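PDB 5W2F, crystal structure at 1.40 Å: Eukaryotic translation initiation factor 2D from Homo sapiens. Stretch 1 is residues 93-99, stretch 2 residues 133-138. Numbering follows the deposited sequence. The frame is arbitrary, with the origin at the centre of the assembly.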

ATOM      1  N   ALA A  93       3.528  -1.940   2.183  1.00 20.57           N
ATOM      2  CA  ALA A  93       3.080  -0.813   2.973  1.00 19.39           C
ATOM      3  C   ALA A  93       3.191   0.424   2.105  1.00 18.42           C
ATOM      4  O   ALA A  93       3.707   0.360   0.982  1.00 20.33           O
ATOM      5  N   TYR A  94       2.720   1.548   2.598  1.00 17.81           N
ATOM      6  CA  TYR A  94       2.832   2.801   1.862  1.00 18.58           C
ATOM      7  C   TYR A  94       2.615   3.963   2.795  1.00 17.75           C
ATOM      8  O   TYR A  94       2.167   3.779   3.922  1.00 19.70           O
ATOM      9  N   GLN A  95       2.957   5.153   2.321  1.00 18.07           N
ATOM     10  CA  GLN A  95       2.839   6.368   3.100  1.00 18.68           C
ATOM     11  C   GLN A  95       2.038   7.390   2.319  1.00 19.85           C
ATOM     12  O   GLN A  95       2.367   7.696   1.163  1.00 21.51           O
ATOM     13  N   VAL A  96       1.019   7.940   2.974  1.00 18.25           N
ATOM     14  CA  VAL A  96       0.154   8.965   2.375  1.00 18.55           C
ATOM     15  C   VAL A  96       0.392  10.281   3.102  1.00 19.24           C
ATOM     16  O   VAL A  96       0.377  10.315   4.345  1.00 20.83           O
ATOM     17  N   THR A  97       0.613  11.356   2.347  1.00 21.08           N
ATOM     18  CA  THR A  97       0.753  12.681   2.969  1.00 22.13           C
ATOM     19  C   THR A  97      -0.378  13.570   2.503  1.00 21.65           C
ATOM     20  O   THR A  97      -0.410  13.992   1.359  1.00 24.48           O
ATOM     21  N   LEU A  98      -1.304  13.831   3.409  1.00 20.25           N
ATOM     22  CA  LEU A  98      -2.401  14.731   3.148  1.00 20.75           C
ATOM     23  C   LEU A  98      -1.901  16.156   3.363  1.00 19.33           C
ATOM     24  O   LEU A  98      -1.033  16.393   4.208  1.00 21.45           O
ATOM     25  N   PRO A  99      -2.455  17.120   2.612  1.00 20.63           N
ATOM     26  CA  PRO A  99      -2.018  18.508   2.805  1.00 20.52           C
ATOM     27  C   PRO A  99      -2.180  18.996   4.232  1.00 22.14           C
ATOM     28  O   PRO A  99      -3.225  18.801   4.871  1.00 25.28           O
ATOM     29  N   GLU A 133     -10.547   5.241   4.108  1.00 17.32           N
ATOM     30  CA  GLU A 133      -9.664   5.038   5.248  1.00 18.45           C
ATOM     31  C   GLU A 133      -8.274   4.572   4.802  1.00 17.76           C
ATOM     32  O   GLU A 133      -7.303   4.797   5.500  1.00 18.10           O
ATOM     33  N   ALA A 134      -8.170   3.951   3.631  1.00 17.25           N
ATOM     34  CA  ALA A 134      -6.868   3.534   3.088  1.00 17.74           C
ATOM     35  C   ALA A 134      -5.949   4.711   2.812  1.00 17.47           C
ATOM     36  O   ALA A 134      -4.731   4.545   2.692  1.00 18.40           O
ATOM     37  N   TYR A 135      -6.538   5.902   2.702  1.00 16.19           N
ATOM     38  CA  TYR A 135      -5.808   7.148   2.452  1.00 17.20           C
ATOM     39  C   TYR A 135      -5.839   8.080   3.651  1.00 17.14           C
ATOM     40  O   TYR A 135      -5.475   9.259   3.536  1.00 19.11           O
ATOM     41  N   GLY A 136      -6.192   7.543   4.821  1.00 17.01           N
ATOM     42  CA  GLY A 136      -6.219   8.337   6.028  1.00 17.54           C
ATOM     43  C   GLY A 136      -7.347   9.323   6.159  1.00 16.85           C
ATOM     44  O   GLY A 136      -7.263  10.243   6.975  1.00 19.52           O
ATOM     45  N   LEU A 137      -8.425   9.094   5.413  1.00 17.95           N
ATOM     46  CA  LEU A 137      -9.582   9.972   5.457  1.00 18.42           C
ATOM     47  C   LEU A 137     -10.685   9.320   6.293  1.00 19.65           C
ATOM     48  O   LEU A 137     -10.940   8.139   6.183  1.00 20.30           O
ATOM     49  N   ASP A 138     -11.312  10.133   7.129  1.00 19.74           N
ATOM     50  CA  ASP A 138     -12.376   9.691   8.036  1.00 21.24           C
ATOM     51  C   ASP A 138     -13.690   9.752   7.272  1.00 21.66           C
ATOM     52  O   ASP A 138     -14.113  10.830   6.902  1.00 22.26           O
TER

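Residues 93-99 pack against residues 133-138 in human eukaryotic translation initiation factor 2D. The first stretch enters as a β-strand and runs on toward Pro99; the second includes 3-10 residues Glu133 and Ala134, with loop further on. The two belong to one chain, and together they bury 267 Å² of surface, summed over both sides. Their backbones stand well apart, the nearest CA atoms being those of Val96 and Tyr135 at 6.2 Å, so the contact is made by side chains, Tyr94, Val96 and Leu98 from the first stretch meeting side-chain and carbonyl atoms of the second. Alternation along the extended chain decides which ones: Tyr94, Val96 and Leu98 direct their CA-to-CB bonds toward the second stretch, whereas Thr97 points away and Ala93, Gln95 and Pro99 lie out of reach.

One hydrogen bond links the stretches. Tyr94 adopts chi1 p (58°) with chi2 at -84°, which carries its ring across the gap and brings the hydroxyl to Ala134. There Tyr94 OH donates to the backbone carbonyl Ala134 O at 2.6 Å, a short bond made to the main chain. The carbonyl oxygen lies at the edge of the Tyr94 ring, near its plane, as expected for an acceptor approached by a phenolic hydroxyl. The small side chain of Ala134, directed sideways, sits beside the same hydroxyl, with Tyr94 OH 3.5 Å from Ala134 CB.

The remaining contacts across the stretches are apolar in character. Val96, with chi1 t (-178°), places both methyls near Tyr135: Val96 CG1 is 3.7 Å from the backbone Tyr135 O, and Val96 CG2 is 4.3 Å from Tyr135 CD2, meeting the ring obliquely. Tyr135 (chi1 m, -65°; chi2 80°) has a sideways CA-to-CB bond, and its hydroxyl is hydrogen-bonded elsewhere in the structure. Leu98 (m, t) reaches the loop that follows. Both Leu98 methyls lie near Tyr135 O, Leu98 CD2 at 3.7 Å and Leu98 CD1 at 3.8 Å; Leu98 CD1 is also 3.8 Å from Gly136 O and from Leu137 CD2. Leu137 shares the m, t rotamer; although its CA-to-CB bond points sideways, the end of the side chain comes nearer, allowing the two leucines to meet methyl to methyl.

Within the second stretch, Gly136 N donates to Glu133 O at 3.0 Å, an i to i+3 backbone hydrogen bond that closes a tight turn from Glu133 to Gly136. Gly136 has a phi of 73°, a positive value that by itself favours glycine. A CB here would point toward the first stretch, with its ideal position 3.9 Å from Leu98 CD1.

Two residues of the second stretch stay outside the contact. Glu133 directs its CA-to-CB bond away, and its OE1 is hydrogen-bonded elsewhere in the structure. Asp138, chi1 t (-178°), lies out of reach at the N-cap position of the helix that follows, where its side chain caps a backbone nitrogen just past the stretch.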

ATOM      1  CB  ALA A  93       3.924  -0.718   4.226  1.00 19.85           C
ATOM      2  CB  TYR A  94       1.865   2.869   0.676  1.00 18.69           C
ATOM      3  CG  TYR A  94       0.401   2.698   1.047  1.00 18.67           C
ATOM      4  CD1 TYR A  94      -0.167   1.431   1.191  1.00 18.77           C
ATOM      5  CD2 TYR A  94      -0.410   3.801   1.245  1.00 16.79           C
ATOM      6  CE1 TYR A  94      -1.506   1.280   1.537  1.00 17.05           C
ATOM      7  CE2 TYR A  94      -1.755   3.656   1.572  1.00 17.47           C
ATOM      8  CZ  TYR A  94      -2.303   2.404   1.720  1.00 16.38           C
ATOM      9  OH  TYR A  94      -3.631   2.231   2.054  1.00 18.72           O
ATOM     10  CB  GLN A  95       4.213   6.932   3.423  1.00 20.16           C
ATOM     11  CG  GLN A  95       4.175   8.217   4.232  1.00 20.97           C
ATOM     12  CD  GLN A  95       5.556   8.780   4.413  1.00 24.78           C
ATOM     13  OE1 GLN A  95       6.276   8.393   5.322  1.00 33.34           O
ATOM     14  NE2 GLN A  95       5.939   9.675   3.523  1.00 29.58           N
ATOM     15  CB  VAL A  96      -1.327   8.604   2.532  1.00 21.81           C
ATOM     16  CG1 VAL A  96      -2.201   9.650   1.863  1.00 21.30           C
ATOM     17  CG2 VAL A  96      -1.598   7.223   2.013  1.00 25.43           C
ATOM     18  CB  THR A  97       2.128  13.319   2.676  1.00 27.00           C
ATOM     19  OG1 THR A  97       3.153  12.417   3.101  1.00 28.10           O
ATOM     20  CG2 THR A  97       2.299  14.643   3.423  1.00 29.26           C
ATOM     21  CB  LEU A  98      -3.597  14.409   4.044  1.00 20.44           C
ATOM     22  CG  LEU A  98      -4.182  12.996   3.906  1.00 22.15           C
ATOM     23  CD1 LEU A  98      -5.250  12.785   4.940  1.00 23.20           C
ATOM     24  CD2 LEU A  98      -4.716  12.742   2.505  1.00 25.12           C
ATOM     25  CB  PRO A  99      -2.942  19.296   1.876  1.00 22.84           C
ATOM     26  CG  PRO A  99      -3.318  18.302   0.836  1.00 23.75           C
ATOM     27  CD  PRO A  99      -3.491  17.026   1.584  1.00 22.39           C
ATOM     28  CB  GLU A 133     -10.290   4.051   6.244  1.00 20.78           C
ATOM     29  CG  GLU A 133     -11.632   4.544   6.839  1.00 23.96           C
ATOM     30  CD  GLU A 133     -12.638   3.431   7.291  1.00 31.95           C
ATOM     31  OE1 GLU A 133     -13.050   2.531   6.513  1.00 32.46           O
ATOM     32  OE2 GLU A 133     -13.061   3.457   8.453  1.00 38.89           O
ATOM     33  CB  ALA A 134      -7.060   2.715   1.824  1.00 19.62           C
ATOM     34  CB  TYR A 135      -6.324   7.833   1.176  1.00 18.05           C
ATOM     35  CG  TYR A 135      -6.018   6.966  -0.002  1.00 18.34           C
ATOM     36  CD1 TYR A 135      -6.821   5.876  -0.322  1.00 18.69           C
ATOM     37  CD2 TYR A 135      -4.889   7.192  -0.785  1.00 19.65           C
ATOM     38  CE1 TYR A 135      -6.487   5.017  -1.360  1.00 19.61           C
ATOM     39  CE2 TYR A 135      -4.575   6.340  -1.827  1.00 19.74           C
ATOM     40  CZ  TYR A 135      -5.372   5.259  -2.115  1.00 18.66           C
ATOM     41  OH  TYR A 135      -5.032   4.435  -3.154  1.00 21.93           O
ATOM     42  CB  LEU A 137     -10.094  10.250   4.046  1.00 18.47           C
ATOM     43  CG  LEU A 137      -9.119  11.017   3.154  1.00 20.18           C
ATOM     44  CD1 LEU A 137      -9.652  11.081   1.737  1.00 22.41           C
ATOM     45  CD2 LEU A 137      -8.843  12.420   3.687  1.00 22.12           C
ATOM     46  CB  ASP A 138     -12.420  10.595   9.280  1.00 24.32           C
ATOM     47  CG  ASP A 138     -13.478  10.183  10.298  1.00 28.92           C
ATOM     48  OD1 ASP A 138     -14.253   9.239  10.058  1.00 25.80           O
ATOM     49  OD2 ASP A 138     -13.492  10.812  11.369  1.00 32.53           O
TER